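Flavoprotein (Thermotoga maritima, PDB 5V8S) probably acts as an oxidoreductase, passing electrons from bound FMN to a di-iron centre. Local coordinates at residues D193-E196 with S197-E200; D247-R250 with L251-Y255. The protein carries 1 engineered substitution. All coordinates share one frame; numbering follows the deposited sequence.

Contact 1: D193-E196 with S197-E200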
loop_
_atom_site.group_PDB
_atom_site.type_symbol
_atom_site.label_atom_id
_atom_site.label_comp_id
_atom_site.label_asym_id
_atom_site.label_seq_id
_atom_site.Cartn_x
_atom_site.Cartn_y
_atom_site.Cartn_z
ATOM N N ASP A 193 -8.431 -25.990 -21.560
ATOM C CA ASP A 193 -9.099 -26.515 -20.372
ATOM C C ASP A 193 -9.218 -28.038 -20.369
ATOM O O ASP A 193 -10.185 -28.567 -19.816
ATOM C CB ASP A 193 -10.478 -25.864 -20.205
ATOM C CG ASP A 193 -11.449 -26.191 -21.348
ATOM O OD1 ASP A 193 -10.987 -26.426 -22.483
ATOM O OD2 ASP A 193 -12.685 -26.199 -21.109
ATOM N N SER A 194 -8.263 -28.754 -20.968
ATOM C CA SER A 194 -8.365 -30.197 -21.147
ATOM C C SER A 194 -7.832 -31.006 -19.968
ATOM O O SER A 194 -8.067 -32.221 -19.914
ATOM C CB SER A 194 -7.645 -30.612 -22.439
ATOM O OG SER A 194 -6.280 -30.247 -22.411
ATOM N N ASN A 195 -7.127 -30.373 -19.036
ATOM C CA ASN A 195 -6.546 -31.052 -17.880
ATOM C C ASN A 195 -7.249 -30.546 -16.622
ATOM O O ASN A 195 -7.179 -29.352 -16.302
ATOM C CB ASN A 195 -5.043 -30.776 -17.828
ATOM C CG ASN A 195 -4.344 -31.521 -16.731
ATOM O OD1 ASN A 195 -4.678 -31.379 -15.552
ATOM N ND2 ASN A 195 -3.361 -32.336 -17.110
ATOM N N GLU A 196 -7.927 -31.450 -15.911
ATOM C CA GLU A 196 -8.774 -31.035 -14.789
ATOM C C GLU A 196 -7.965 -30.473 -13.631
ATOM O O GLU A 196 -8.430 -29.550 -12.946
ATOM C CB GLU A 196 -9.621 -32.212 -14.299
ATOM C CG GLU A 196 -10.402 -31.931 -13.000
ATOM C CD GLU A 196 -11.458 -30.852 -13.172
ATOM O OE1 GLU A 196 -11.785 -30.518 -14.329
ATOM O OE2 GLU A 196 -11.968 -30.340 -12.150
ATOM N N SER A 197 -6.771 -31.009 -13.375
ATOM C CA SER A 197 -5.984 -30.480 -12.265
ATOM C C SER A 197 -5.490 -29.073 -12.572
ATOM O O SER A 197 -5.403 -28.240 -11.661
ATOM C CB SER A 197 -4.821 -31.414 -11.923
ATOM O OG SER A 197 -3.749 -31.288 -12.849
ATOM N N VAL A 198 -5.186 -28.786 -13.842
ATOM C CA VAL A 198 -4.837 -27.423 -14.239
ATOM C C VAL A 198 -6.033 -26.496 -14.054
ATOM O O VAL A 198 -5.903 -25.386 -13.532
ATOM C CB VAL A 198 -4.320 -27.393 -15.692
ATOM C CG1 VAL A 198 -4.168 -25.950 -16.207
ATOM C CG2 VAL A 198 -2.996 -28.167 -15.809
ATOM N N VAL A 199 -7.214 -26.925 -14.492
ATOM C CA VAL A 199 -8.393 -26.072 -14.356
ATOM C C VAL A 199 -8.632 -25.718 -12.893
ATOM O O VAL A 199 -8.900 -24.557 -12.554
ATOM C CB VAL A 199 -9.623 -26.736 -14.997
ATOM C CG1 VAL A 199 -10.894 -26.001 -14.598
ATOM C CG2 VAL A 199 -9.471 -26.769 -16.508
ATOM N N GLU A 200 -8.527 -26.711 -11.996
ATOM C CA GLU A 200 -8.799 -26.455 -10.583
ATOM C C GLU A 200 -7.790 -25.491 -9.979
ATOM O O GLU A 200 -8.160 -24.640 -9.165
ATOM C CB GLU A 200 -8.822 -27.765 -9.795
ATOM C CG GLU A 200 -10.046 -28.600 -10.122
ATOM C CD GLU A 200 -10.052 -29.960 -9.443
ATOM O OE1 GLU A 200 -9.460 -30.083 -8.353
ATOM O OE2 GLU A 200 -10.657 -30.908 -10.000
#
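Asn195 OD1 gathers three donors from the first turn of the helix it caps. Val198 N reaches it at 3.1 Å over a fairly straight N-H...O angle of 159°, though the donor is tilted from the carbonyl plane. The hydroxyl of Ser197 donates to the same oxygen, with OG 2.9 Å from Asn195 OD1 and lying closer to that plane. Ser197 N adds a third bond, weak because its N-H is strongly bent away. Asn195 CG stands anti to the backbone N (chi1 -176°), which swings the amide forward over these N-H groups: a classic N-cap. Its carbon side is used too, since Val198 CG2 packs against Asn195 CG at 3.7 Å, the two side chains meeting at roughly a right angle. Behind the cap, regular helical bonding starts with Val199 N donating to Asn195 O at 3.0 Å, followed by Glu200 N to Glu196 O.

One turn apart on the same helix, the carboxylates of Glu196 and Glu200 come together, Glu196 OE2 lying 2.6 Å from Glu200 OE2 with the two planes 65° apart. Two acid oxygens so close suggest that one group is protonated. The bend at chi2 folds Glu196 back toward Glu200, while its other oxygen, OE1, is held in a salt bridge by Arg250.

Further out, Val199 CG2 rests 3.9 Å from Asp193 CB, closing the loop onto the helix. Asp193 turns its carboxylate elsewhere: OD1 accepts from the backbone N of Lys245 and Lys246, OD2 probably from that of Asp247. The capped turn thus opens helix 196-214 after the loop that follows strand 175-179, with Trp244 against Val199 and helix 248-260 alongside through Arg250.

Contact 2: D247-R250 with L251-Y255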
loop_
_atom_site.group_PDB
_atom_site.type_symbol
_atom_site.label_atom_id
_atom_site.label_comp_id
_atom_site.label_asym_id
_atom_site.label_seq_id
_atom_site.Cartn_x
_atom_site.Cartn_y
_atom_site.Cartn_z
ATOM N N ASP A 247 -15.297 -26.971 -22.035
ATOM C CA ASP A 247 -16.411 -26.627 -21.151
ATOM C C ASP A 247 -16.408 -25.124 -20.884
ATOM O O ASP A 247 -16.199 -24.677 -19.752
ATOM C CB ASP A 247 -16.287 -27.419 -19.846
ATOM C CG ASP A 247 -17.525 -27.354 -18.973
ATOM O OD1 ASP A 247 -18.542 -26.757 -19.353
ATOM O OD2 ASP A 247 -17.467 -27.921 -17.867
ATOM N N PRO A 248 -16.633 -24.302 -21.918
ATOM C CA PRO A 248 -16.694 -22.846 -21.675
ATOM C C PRO A 248 -17.782 -22.438 -20.696
ATOM O O PRO A 248 -17.638 -21.399 -20.042
ATOM C CB PRO A 248 -16.940 -22.255 -23.078
ATOM C CG PRO A 248 -17.584 -23.361 -23.825
ATOM C CD PRO A 248 -16.922 -24.620 -23.331
ATOM N N GLN A 249 -18.868 -23.208 -20.562
ATOM C CA GLN A 249 -19.917 -22.808 -19.631
ATOM C C GLN A 249 -19.417 -22.850 -18.195
ATOM O O GLN A 249 -19.891 -22.083 -17.351
ATOM C CB GLN A 249 -21.164 -23.684 -19.791
ATOM C CG GLN A 249 -22.410 -23.090 -19.141
ATOM C CD GLN A 249 -22.732 -21.676 -19.633
ATOM O OE1 GLN A 249 -22.775 -21.410 -20.840
ATOM N NE2 GLN A 249 -22.970 -20.769 -18.696
ATOM N N ARG A 250 -18.442 -23.713 -17.906
ATOM C CA ARG A 250 -17.887 -23.755 -16.556
ATOM C C ARG A 250 -17.244 -22.421 -16.207
ATOM O O ARG A 250 -17.360 -21.937 -15.072
ATOM C CB ARG A 250 -16.853 -24.876 -16.454
ATOM C CG ARG A 250 -16.271 -25.069 -15.070
ATOM C CD ARG A 250 -15.320 -26.259 -15.073
ATOM N NE ARG A 250 -14.720 -26.515 -13.776
ATOM C CZ ARG A 250 -13.883 -27.514 -13.531
ATOM N NH1 ARG A 250 -13.557 -28.367 -14.494
ATOM N NH2 ARG A 250 -13.374 -27.666 -12.315
ATOM N N LEU A 251 -16.552 -21.823 -17.172
ATOM C CA LEU A 251 -15.927 -20.532 -16.945
ATOM C C LEU A 251 -16.976 -19.437 -16.809
ATOM O O LEU A 251 -16.869 -18.574 -15.926
ATOM C CB LEU A 251 -14.948 -20.232 -18.078
ATOM C CG LEU A 251 -14.358 -18.823 -18.058
ATOM C CD1 LEU A 251 -13.351 -18.662 -16.929
ATOM C CD2 LEU A 251 -13.729 -18.489 -19.372
ATOM N N LEU A 252 -17.996 -19.445 -17.672
ATOM C CA LEU A 252 -19.045 -18.436 -17.553
ATOM C C LEU A 252 -19.766 -18.550 -16.210
ATOM O O LEU A 252 -20.062 -17.533 -15.569
ATOM C CB LEU A 252 -20.003 -18.521 -18.748
ATOM C CG LEU A 252 -19.299 -18.177 -20.080
ATOM C CD1 LEU A 252 -20.203 -18.453 -21.293
ATOM C CD2 LEU A 252 -18.763 -16.736 -20.130
ATOM N N ASN A 253 -20.049 -19.780 -15.760
ATOM C CA ASN A 253 -20.688 -19.948 -14.456
ATOM C C ASN A 253 -19.794 -19.423 -13.342
ATOM O O ASN A 253 -20.291 -18.865 -12.363
ATOM C CB ASN A 253 -21.027 -21.417 -14.186
ATOM C CG ASN A 253 -22.104 -21.957 -15.088
ATOM O OD1 ASN A 253 -22.901 -21.215 -15.658
ATOM N ND2 ASN A 253 -22.137 -23.265 -15.213
ATOM N N HIS A 254 -18.477 -19.615 -13.467
ATOM C CA HIS A 254 -17.559 -19.095 -12.459
ATOM C C HIS A 254 -17.591 -17.571 -12.426
ATOM O O HIS A 254 -17.651 -16.972 -11.347
ATOM C CB HIS A 254 -16.138 -19.600 -12.718
ATOM C CG HIS A 254 -15.162 -19.227 -11.650
ATOM N ND1 HIS A 254 -15.104 -19.890 -10.447
ATOM C CD2 HIS A 254 -14.226 -18.251 -11.593
ATOM C CE1 HIS A 254 -14.166 -19.342 -9.692
ATOM N NE2 HIS A 254 -13.611 -18.355 -10.366
ATOM N N TYR A 255 -17.574 -16.928 -13.601
ATOM C CA TYR A 255 -17.664 -15.466 -13.646
ATOM C C TYR A 255 -18.935 -14.992 -12.949
ATOM O O TYR A 255 -18.911 -14.054 -12.157
ATOM C CB TYR A 255 -17.623 -14.970 -15.106
ATOM C CG TYR A 255 -16.269 -14.470 -15.519
ATOM C CD1 TYR A 255 -15.194 -15.346 -15.653
ATOM C CD2 TYR A 255 -16.047 -13.118 -15.721
ATOM C CE1 TYR A 255 -13.934 -14.889 -15.984
ATOM C CE2 TYR A 255 -14.794 -12.650 -16.048
ATOM C CZ TYR A 255 -13.739 -13.525 -16.176
ATOM O OH TYR A 255 -12.498 -13.012 -16.490
#
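Pro248 O takes two backbone donors from the next turn: Leu252 N at 3.1 Å, nearly straight, and Leu251 N, whose strongly bent approach makes a weak bond. The following step is tighter, Asn253 N donating to Gln249 O at 2.8 Å.

The same residue pair is joined a second time through its side chains. Gln249 NE2 donates to Asn253 OD1 at 3.1 Å with an N-H...O angle of 170°. The acceptor lies in the amide plane of Gln249, whereas the donor sits above the carbonyl plane of Asn253, the two amides being turned 53° against each other. With Gln249 CG anti to the backbone N, the bend at chi2 (55°) brings the amide round toward Asn253. On the way it crosses Leu252 at about a right angle, with NE2 3.7 Å from Leu252 CB and OE1 3.9 Å from Leu252 CD1.

Asp247 supplies the N-cap, its OD1 accepting a weak bond from Arg250 N at 3.4 Å; Arg250 N also bonds Asp247 O, the shorter of the two at 3.1 Å.

As the first turns of helix 248-260, this segment sets Pro248, Leu251 and Leu252 against Leu236 of strand 235-238. Helix 196-214 lies along another flank, where Arg250 reaches Glu196 in a salt bridge, His254 NE2 bonds Thr207 OG1, and Tyr255 packs on Val206, Tyr209 and Ile210.

Contacts 1 and 2 are the N-terminal turns of two helices, each opened by a side-chain cap, with centres 13 Å apart. Arg250 of contact 2 joins them by a salt bridge from NH1 to Glu196 OE1 (2.8 Å), and its CZ packs 3.5 Å from Val199 CG1. This positive group probably offsets part of the negative charge where Glu196 and Glu200 meet. A second tie runs from Asp247 N to Asp193 OD2 at 2.9 Å, a probable hydrogen bond linking the loops before both helices. Both helices belong to the metallo-beta-lactamase-like domain; the side chain of Leu251 is about 14 Å from its mu-oxo-diiron centre, so contact 2 lies outside the ligand shell of the two irons.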